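Predicted HD superfamily hydrolase (uncultured Thermotogales bacterium, PDB 2PQ7) binds iron(III) at a paired metal site of the HD-domain type and is probably a metal-dependent hydrolase, its substrate not established. Local coordinates at residues A[39-44]-A[130-135]; A[135-140]-A[197-202]. All coordinates share one frame; numbering follows the deposited sequence.

Contact 1 of 2, residues A[39-44]-A[130-135]; sequences FRVMEN and DADRLD. With FE (Fe (III) ion), chain C.
The backbones of helix 35-52 and of segment 130-135, on helix 123-133, approach most closely at Asn44 and Ala131, whose CA atoms are 5.0 Å apart. The pair belongs to the all-helical core of an HD domain, and it illustrates how a metal ligand is carried on a helix that is itself pinned by polar and apolar contacts. Arg40 grips Asp135 side-on in a two-pronged salt bridge: its NE gives a nearly straight bond to Asp135 OD1 at 2.8 Å, and NH2 reaches OD2 at 3.0 Å. Each carboxylate oxygen uses its syn lone pair, and the two flat groups lie nearly coplanar, 22° apart. A bend at chi3 of Arg40 (-57°) turns the guanidinium edge to the carboxylate. Because OD2 also accepts a bond from ND1 of the iron ligand His37, Asp135 acts as a second-shell residue; a leucine in place of Arg40 would probably leave this buried carboxylate without its charged mate and freer to turn, disturbing the hold on His37. Farther along, Asn44 ND2 donates to Ala131 O at 2.9 Å, in the plane of its own amide and on a lone pair of the carbonyl. On the metal side of the Asn44 bond, Val41 sets CG1 against Ala131 CB at 3.8 Å, while its CG2 lies beside Asp132. The carboxylate of Asp132 leads off toward the metal, where His37, His66 and Asp67 complete the protein ligands. Asp132 OD1 binds the iron at 2.1 Å, and Asp132 OD2 accepts a hydrogen bond at 2.7 Å from the iron-bound water.

Contact 2 of 2, residues A[135-140]-A[197-202]; sequences DAIGAV and KMAEDR
Ile137 lays its CG1-CD1 arm over the base of the Arg202 side chain, CG1 standing 3.9 Å from Arg202 CB. The arm starts from the crowded position between backbone N and carbonyl carbon (chi1 58°) and ends with CD1 beside the helix backbone, 3.8 Å from Ala199 O. Arg202 runs extended from CG to NE, so its aliphatic part passes Ile137 before its charged end arrives at the turn. There NH1 donates to Ile137 O at 3.2 Å, a bent bond (141° at the hydrogen) with the oxygen tilted 31° from the guanidinium plane. Arg202 NH1 also donates to a water at 2.9 Å, which in turn donates to Asp135 OD1, and makes a weak bond to Leu134 O. With three acceptors round two hydrogens, at least one hydrogen must be shared, in keeping with that bend. Asp135 itself is held chiefly by His37 and Arg40, and meets Arg202 through the water. Gly138, the N-cap residue of helix 139-147, brings its CA to 4.1 Å from Arg202 CB; a side chain here would crowd Arg202 CD and, at these backbone angles, press on the preceding carbonyl oxygen. The contact joins the turn between helices 123-133 and 139-147 to helix 193-217, with helix 35-52 adjoining both segments and Glu216 of the second subunit accepting bonds from the first backbone N-H groups of helix 139-147.

Overall arrangement
From the N terminus, the chain enters contact 1 on helix 35-52, passes through the helices and connecting loops that carry further iron ligands, and returns on helix 123-133 to close a loop of 85 residues. Contact 2 opens directly afterwards, so the two follow in series, neither enclosing nor crossing the other, with Asp135 common to both. Its own loop runs through helix 139-147 and the unmodelled residues 149-186 before helix 193-217 closes it. The centres of the two contacts are about 10 Å apart, and a single water belongs to both. Together they tie the metal-bearing helical core to the long C-terminal helix, and both reach the second subunit.

Contact 1 of 2, residues A[39-44]-A[130-135]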
ATOM      1  N   PHE A  39     -18.602   5.544  -5.251  1.00 16.26           N
ATOM      2  CA  PHE A  39     -18.361   4.894  -6.522  1.00 17.39           C
ATOM      3  C   PHE A  39     -17.774   3.502  -6.344  1.00 14.97           C
ATOM      4  O   PHE A  39     -18.165   2.585  -7.046  1.00 18.78           O
ATOM      5  CB  PHE A  39     -17.441   5.741  -7.383  1.00 19.45           C
ATOM      6  CG  PHE A  39     -18.005   7.082  -7.723  1.00 27.73           C
ATOM      7  CD1 PHE A  39     -19.348   7.228  -8.030  1.00 32.65           C
ATOM      8  CD2 PHE A  39     -17.187   8.196  -7.764  1.00 33.43           C
ATOM      9  CE1 PHE A  39     -19.878   8.465  -8.347  1.00 35.54           C
ATOM     10  CE2 PHE A  39     -17.702   9.436  -8.107  1.00 34.89           C
ATOM     11  CZ  PHE A  39     -19.059   9.567  -8.403  1.00 35.27           C
ATOM     12  N   ARG A  40     -16.897   3.317  -5.360  1.00 16.05           N
ATOM     13  CA  ARG A  40     -16.340   1.974  -5.124  1.00 16.84           C
ATOM     14  C   ARG A  40     -17.424   1.008  -4.631  1.00 15.76           C
ATOM     15  O   ARG A  40     -17.433  -0.175  -4.967  1.00 15.74           O
ATOM     16  CB  ARG A  40     -15.159   2.057  -4.159  1.00 16.15           C
ATOM     17  CG  ARG A  40     -13.971   2.816  -4.781  1.00 19.50           C
ATOM     18  CD  ARG A  40     -12.731   2.657  -3.980  1.00 19.48           C
ATOM     19  NE  ARG A  40     -12.896   3.089  -2.602  1.00 19.29           N
ATOM     20  CZ  ARG A  40     -12.714   4.334  -2.136  1.00 17.83           C
ATOM     21  NH1 ARG A  40     -12.311   5.326  -2.896  1.00 23.42           N
ATOM     22  NH2 ARG A  40     -12.965   4.575  -0.881  1.00 18.78           N
ATOM     23  N   VAL A  41     -18.325   1.518  -3.786  1.00 14.57           N
ATOM     24  CA  VAL A  41     -19.458   0.695  -3.290  1.00 16.68           C
ATOM     25  C   VAL A  41     -20.360   0.292  -4.461  1.00 14.76           C
ATOM     26  O   VAL A  41     -20.821  -0.849  -4.567  1.00 14.01           O
ATOM     27  CB  VAL A  41     -20.219   1.409  -2.155  1.00 16.34           C
ATOM     28  CG1 VAL A  41     -21.484   0.576  -1.731  1.00 15.26           C
ATOM     29  CG2 VAL A  41     -19.317   1.550  -0.961  1.00 15.39           C
HETATM   30  N   MSE A  42     -20.635   1.215  -5.365  0.50 16.83           N
HETATM   31  CA  MSE A  42     -21.436   0.846  -6.482  0.50 19.17           C
HETATM   32  C   MSE A  42     -20.726  -0.200  -7.371  0.50 17.16           C
HETATM   33  O   MSE A  42     -21.375  -1.118  -7.862  0.50 18.68           O
HETATM   34  CB  MSE A  42     -21.900   2.061  -7.230  0.50 22.27           C
HETATM   35  CG  MSE A  42     -22.778   1.666  -8.362  0.50 23.37           C
HETATM   36 SE   MSE A  42     -21.702   1.533  -9.928  0.37 40.64          SE
HETATM   37  CE  MSE A  42     -21.705   3.154 -10.105  0.50  2.00           C
ATOM     38  N   GLU A  43     -19.410  -0.092  -7.533  1.00 16.94           N
ATOM     39  CA  GLU A  43     -18.667  -1.118  -8.291  1.00 19.88           C
ATOM     40  C   GLU A  43     -18.802  -2.469  -7.605  1.00 17.43           C
ATOM     41  O   GLU A  43     -19.055  -3.483  -8.278  1.00 20.58           O
ATOM     42  CB  GLU A  43     -17.186  -0.737  -8.434  1.00 23.27           C
ATOM     43  CG  GLU A  43     -16.980   0.487  -9.304  1.00 35.69           C
ATOM     44  CD  GLU A  43     -17.412   0.280 -10.752  1.00 47.38           C
ATOM     45  OE1 GLU A  43     -17.452  -0.889 -11.204  1.00 53.85           O
ATOM     46  OE2 GLU A  43     -17.691   1.296 -11.435  1.00 46.64           O
ATOM     47  N   ASN A  44     -18.662  -2.512  -6.282  1.00 17.12           N
ATOM     48  CA  ASN A  44     -18.818  -3.755  -5.524  1.00 15.08           C
ATOM     49  C   ASN A  44     -20.236  -4.298  -5.664  1.00 17.48           C
ATOM     50  O   ASN A  44     -20.450  -5.493  -5.865  1.00 16.59           O
ATOM     51  CB  ASN A  44     -18.553  -3.522  -4.066  1.00 15.92           C
ATOM     52  CG  ASN A  44     -17.145  -3.098  -3.761  1.00 21.16           C
ATOM     53  OD1 ASN A  44     -16.228  -3.301  -4.562  1.00 19.82           O
ATOM     54  ND2 ASN A  44     -16.961  -2.528  -2.592  1.00 16.90           N
ATOM     55  N   ASP A 130     -23.036  -5.524   2.152  1.00 13.16           N
ATOM     56  CA  ASP A 130     -21.828  -6.181   1.775  1.00 12.46           C
ATOM     57  C   ASP A 130     -20.923  -5.262   0.962  1.00 15.15           C
ATOM     58  O   ASP A 130     -19.706  -5.211   1.188  1.00 16.06           O
ATOM     59  CB  ASP A 130     -22.104  -7.421   0.921  1.00 15.14           C
ATOM     60  CG  ASP A 130     -22.613  -8.614   1.708  1.00 15.37           C
ATOM     61  OD1 ASP A 130     -22.660  -8.581   2.984  1.00 16.42           O
ATOM     62  OD2 ASP A 130     -22.927  -9.631   1.029  1.00 14.92           O
ATOM     63  N   ALA A 131     -21.489  -4.619  -0.033  1.00 15.32           N
ATOM     64  CA  ALA A 131     -20.767  -3.735  -0.940  1.00 16.56           C
ATOM     65  C   ALA A 131     -20.085  -2.577  -0.193  1.00 15.13           C
ATOM     66  O   ALA A 131     -18.936  -2.173  -0.510  1.00 14.54           O
ATOM     67  CB  ALA A 131     -21.723  -3.197  -1.977  1.00 16.79           C
ATOM     68  N   ASP A 132     -20.792  -2.053   0.797  1.00 14.87           N
ATOM     69  CA  ASP A 132     -20.310  -0.942   1.628  1.00 16.33           C
ATOM     70  C   ASP A 132     -19.149  -1.446   2.476  1.00 17.93           C
ATOM     71  O   ASP A 132     -18.047  -0.852   2.477  1.00 18.24           O
ATOM     72  CB  ASP A 132     -21.448  -0.467   2.513  1.00 14.03           C
ATOM     73  CG  ASP A 132     -21.143   0.823   3.268  1.00 16.08           C
ATOM     74  OD1 ASP A 132     -20.542   1.748   2.656  1.00 17.61           O
ATOM     75  OD2 ASP A 132     -21.544   0.899   4.450  1.00 21.15           O
ATOM     76  N   ARG A 133     -19.362  -2.577   3.150  1.00 17.72           N
ATOM     77  CA  ARG A 133     -18.341  -3.054   4.087  1.00 18.64           C
ATOM     78  C   ARG A 133     -17.112  -3.569   3.388  1.00 16.50           C
ATOM     79  O   ARG A 133     -15.999  -3.459   3.941  1.00 20.28           O
ATOM     80  CB  ARG A 133     -18.904  -4.087   5.062  1.00 18.57           C
ATOM     81  CG  ARG A 133     -19.998  -3.543   5.931  1.00 19.54           C
ATOM     82  CD  ARG A 133     -20.717  -4.562   6.764  1.00 22.79           C
ATOM     83  NE  ARG A 133     -19.771  -5.204   7.681  1.00 28.36           N
ATOM     84  CZ  ARG A 133     -19.234  -6.423   7.547  1.00 33.00           C
ATOM     85  NH1 ARG A 133     -19.577  -7.272   6.574  1.00 39.29           N
ATOM     86  NH2 ARG A 133     -18.361  -6.823   8.461  1.00 38.32           N
ATOM     87  N   LEU A 134     -17.235  -4.039   2.141  1.00 17.08           N
ATOM     88  CA  LEU A 134     -16.056  -4.516   1.411  1.00 18.60           C
ATOM     89  C   LEU A 134     -15.048  -3.371   1.207  1.00 18.49           C
ATOM     90  O   LEU A 134     -13.868  -3.627   0.992  1.00 18.88           O
ATOM     91  CB  LEU A 134     -16.420  -5.032   0.015  1.00 19.27           C
ATOM     92  CG  LEU A 134     -16.878  -6.477  -0.110  1.00 22.11           C
ATOM     93  CD1 LEU A 134     -17.438  -6.765  -1.530  1.00 19.49           C
ATOM     94  CD2 LEU A 134     -15.654  -7.417   0.215  1.00 25.05           C
ATOM     95  N   ASP A 135     -15.512  -2.130   1.246  1.00 17.01           N
ATOM     96  CA  ASP A 135     -14.627  -0.984   1.007  1.00 18.48           C
ATOM     97  C   ASP A 135     -13.606  -0.750   2.121  1.00 19.10           C
ATOM     98  O   ASP A 135     -12.681   0.030   1.927  1.00 20.67           O
ATOM     99  CB  ASP A 135     -15.434   0.287   0.731  1.00 20.00           C
ATOM    100  CG  ASP A 135     -14.600   1.345   0.018  1.00 18.57           C
ATOM    101  OD1 ASP A 135     -13.954   1.011  -1.000  1.00 19.45           O
ATOM    102  OD2 ASP A 135     -14.630   2.494   0.485  1.00 19.87           O
TER
HETATM  103 FE    FE C 221     -20.951   3.836   2.718  1.00 17.09          FE
HETATM  104  O   HOH W   1     -14.243  -1.357  -2.378  1.00 17.73           O
HETATM  105  O   HOH W   2     -22.224   3.508   4.322  1.00 18.77           O

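Contact 2 of 2, residues A[135-140]-A[197-202]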
ATOM      1  N   ASP A 135     -15.512  -2.130   1.246  1.00 17.01           N
ATOM      2  CA  ASP A 135     -14.627  -0.984   1.007  1.00 18.48           C
ATOM      3  C   ASP A 135     -13.606  -0.750   2.121  1.00 19.10           C
ATOM      4  O   ASP A 135     -12.681   0.030   1.927  1.00 20.67           O
ATOM      5  CB  ASP A 135     -15.434   0.287   0.731  1.00 20.00           C
ATOM      6  CG  ASP A 135     -14.600   1.345   0.018  1.00 18.57           C
ATOM      7  OD1 ASP A 135     -13.954   1.011  -1.000  1.00 19.45           O
ATOM      8  OD2 ASP A 135     -14.630   2.494   0.485  1.00 19.87           O
ATOM      9  N   ALA A 136     -13.778  -1.382   3.283  1.00 20.21           N
ATOM     10  CA  ALA A 136     -12.826  -1.286   4.372  1.00 22.77           C
ATOM     11  C   ALA A 136     -11.548  -2.124   4.140  1.00 22.43           C
ATOM     12  O   ALA A 136     -10.567  -1.985   4.885  1.00 24.77           O
ATOM     13  CB  ALA A 136     -13.465  -1.703   5.633  1.00 21.96           C
ATOM     14  N   ILE A 137     -11.553  -2.987   3.137  1.00 19.95           N
ATOM     15  CA  ILE A 137     -10.407  -3.835   2.845  1.00 23.10           C
ATOM     16  C   ILE A 137      -9.971  -3.849   1.405  1.00 22.46           C
ATOM     17  O   ILE A 137     -10.727  -3.580   0.484  1.00 21.95           O
ATOM     18  CB  ILE A 137     -10.614  -5.270   3.311  1.00 26.19           C
ATOM     19  CG1 ILE A 137     -11.853  -5.890   2.680  1.00 25.27           C
ATOM     20  CG2 ILE A 137     -10.705  -5.313   4.827  1.00 33.11           C
ATOM     21  CD1 ILE A 137     -12.165  -7.286   3.191  1.00 29.30           C
ATOM     22  N   GLY A 138      -8.699  -4.179   1.190  1.00 21.35           N
ATOM     23  CA  GLY A 138      -8.167  -4.224  -0.151  1.00 19.37           C
ATOM     24  C   GLY A 138      -7.043  -3.221  -0.374  1.00 19.95           C
ATOM     25  O   GLY A 138      -6.597  -2.547   0.566  1.00 21.74           O
ATOM     26  N   ALA A 139      -6.631  -3.102  -1.624  1.00 20.59           N
ATOM     27  CA  ALA A 139      -5.516  -2.244  -2.016  1.00 20.79           C
ATOM     28  C   ALA A 139      -5.804  -0.766  -1.790  1.00 20.86           C
ATOM     29  O   ALA A 139      -4.966  -0.024  -1.275  1.00 20.46           O
ATOM     30  CB  ALA A 139      -5.164  -2.484  -3.447  1.00 21.98           C
ATOM     31  N   VAL A 140      -7.003  -0.302  -2.141  1.00 19.18           N
ATOM     32  CA  VAL A 140      -7.330   1.110  -1.946  1.00 18.88           C
ATOM     33  C   VAL A 140      -7.379   1.438  -0.470  1.00 19.39           C
ATOM     34  O   VAL A 140      -6.887   2.491  -0.053  1.00 18.69           O
ATOM     35  CB  VAL A 140      -8.648   1.526  -2.670  1.00 21.38           C
ATOM     36  CG1 VAL A 140      -8.989   2.973  -2.367  1.00 20.93           C
ATOM     37  CG2 VAL A 140      -8.524   1.328  -4.174  1.00 19.34           C
ATOM     38  N   LYS A 197     -16.421 -14.289  -0.837  1.00 18.57           N
ATOM     39  CA  LYS A 197     -15.260 -14.637  -1.648  1.00 21.66           C
ATOM     40  C   LYS A 197     -14.398 -13.410  -1.920  1.00 22.70           C
ATOM     41  O   LYS A 197     -13.183 -13.488  -1.883  1.00 22.79           O
ATOM     42  CB  LYS A 197     -15.659 -15.298  -2.949  1.00 24.31           C
ATOM     43  CG  LYS A 197     -16.222 -16.711  -2.731  1.00 29.69           C
ATOM     44  CD  LYS A 197     -16.224 -17.538  -4.005  1.00 42.25           C
ATOM     45  CE  LYS A 197     -17.155 -17.002  -5.080  1.00 51.49           C
ATOM     46  NZ  LYS A 197     -18.595 -17.137  -4.712  1.00 61.86           N
HETATM   47  N   MSE A 198     -15.030 -12.281  -2.226  0.50 19.78           N
HETATM   48  CA  MSE A 198     -14.302 -11.035  -2.457  0.50 20.56           C
HETATM   49  C   MSE A 198     -13.589 -10.577  -1.195  0.50 21.71           C
HETATM   50  O   MSE A 198     -12.462 -10.060  -1.278  0.50 19.47           O
HETATM   51  CB  MSE A 198     -15.257  -9.946  -2.959  0.50 21.36           C
HETATM   52  CG  MSE A 198     -15.761 -10.201  -4.372  0.50 19.07           C
HETATM   53 SE   MSE A 198     -17.262  -9.046  -4.888  0.37 15.09          SE
HETATM   54  CE  MSE A 198     -16.408  -7.404  -5.430  0.50 20.94           C
ATOM     55  N   ALA A 199     -14.236 -10.742  -0.040  1.00 21.15           N
ATOM     56  CA  ALA A 199     -13.676 -10.375   1.240  1.00 21.97           C
ATOM     57  C   ALA A 199     -12.473 -11.272   1.554  1.00 25.00           C
ATOM     58  O   ALA A 199     -11.431 -10.781   1.994  1.00 23.56           O
ATOM     59  CB  ALA A 199     -14.696 -10.494   2.329  1.00 21.22           C
ATOM     60  N   GLU A 200     -12.614 -12.574   1.300  1.00 23.67           N
ATOM     61  CA  GLU A 200     -11.512 -13.503   1.528  1.00 25.63           C
ATOM     62  C   GLU A 200     -10.297 -13.140   0.677  1.00 23.79           C
ATOM     63  O   GLU A 200      -9.160 -13.138   1.147  1.00 24.36           O
ATOM     64  CB  GLU A 200     -11.960 -14.929   1.198  1.00 25.12           C
ATOM     65  CG  GLU A 200     -10.897 -15.987   1.413  1.00 35.16           C
ATOM     66  N   ASP A 201     -10.542 -12.826  -0.579  1.00 19.57           N
ATOM     67  CA  ASP A 201      -9.511 -12.460  -1.503  1.00 20.95           C
ATOM     68  C   ASP A 201      -8.821 -11.146  -1.068  1.00 20.24           C
ATOM     69  O   ASP A 201      -7.572 -11.069  -0.991  1.00 20.57           O
ATOM     70  CB  ASP A 201     -10.157 -12.315  -2.854  1.00 19.79           C
ATOM     71  CG  ASP A 201      -9.214 -11.875  -3.922  1.00 25.94           C
ATOM     72  OD1 ASP A 201      -8.169 -12.544  -4.161  1.00 26.19           O
ATOM     73  OD2 ASP A 201      -9.527 -10.865  -4.582  1.00 26.39           O
ATOM     74  N   ARG A 202      -9.610 -10.114  -0.798  1.00 20.54           N
ATOM     75  CA  ARG A 202      -9.029  -8.856  -0.350  1.00 22.01           C
ATOM     76  C   ARG A 202      -8.288  -8.992   0.972  1.00 22.94           C
ATOM     77  O   ARG A 202      -7.207  -8.408   1.123  1.00 22.24           O
ATOM     78  CB  ARG A 202     -10.100  -7.791  -0.223  1.00 21.52           C
ATOM     79  CG  ARG A 202     -10.618  -7.370  -1.553  1.00 17.98           C
ATOM     80  CD  ARG A 202     -11.680  -6.326  -1.334  1.00 21.10           C
ATOM     81  NE  ARG A 202     -12.263  -5.882  -2.588  1.00 19.88           N
ATOM     82  CZ  ARG A 202     -12.934  -4.746  -2.737  1.00 20.03           C
ATOM     83  NH1 ARG A 202     -13.058  -3.899  -1.732  1.00 19.42           N
ATOM     84  NH2 ARG A 202     -13.376  -4.398  -3.934  1.00 18.75           N
TER
HETATM   85  O   HOH W   1     -14.243  -1.357  -2.378  1.00 17.73           O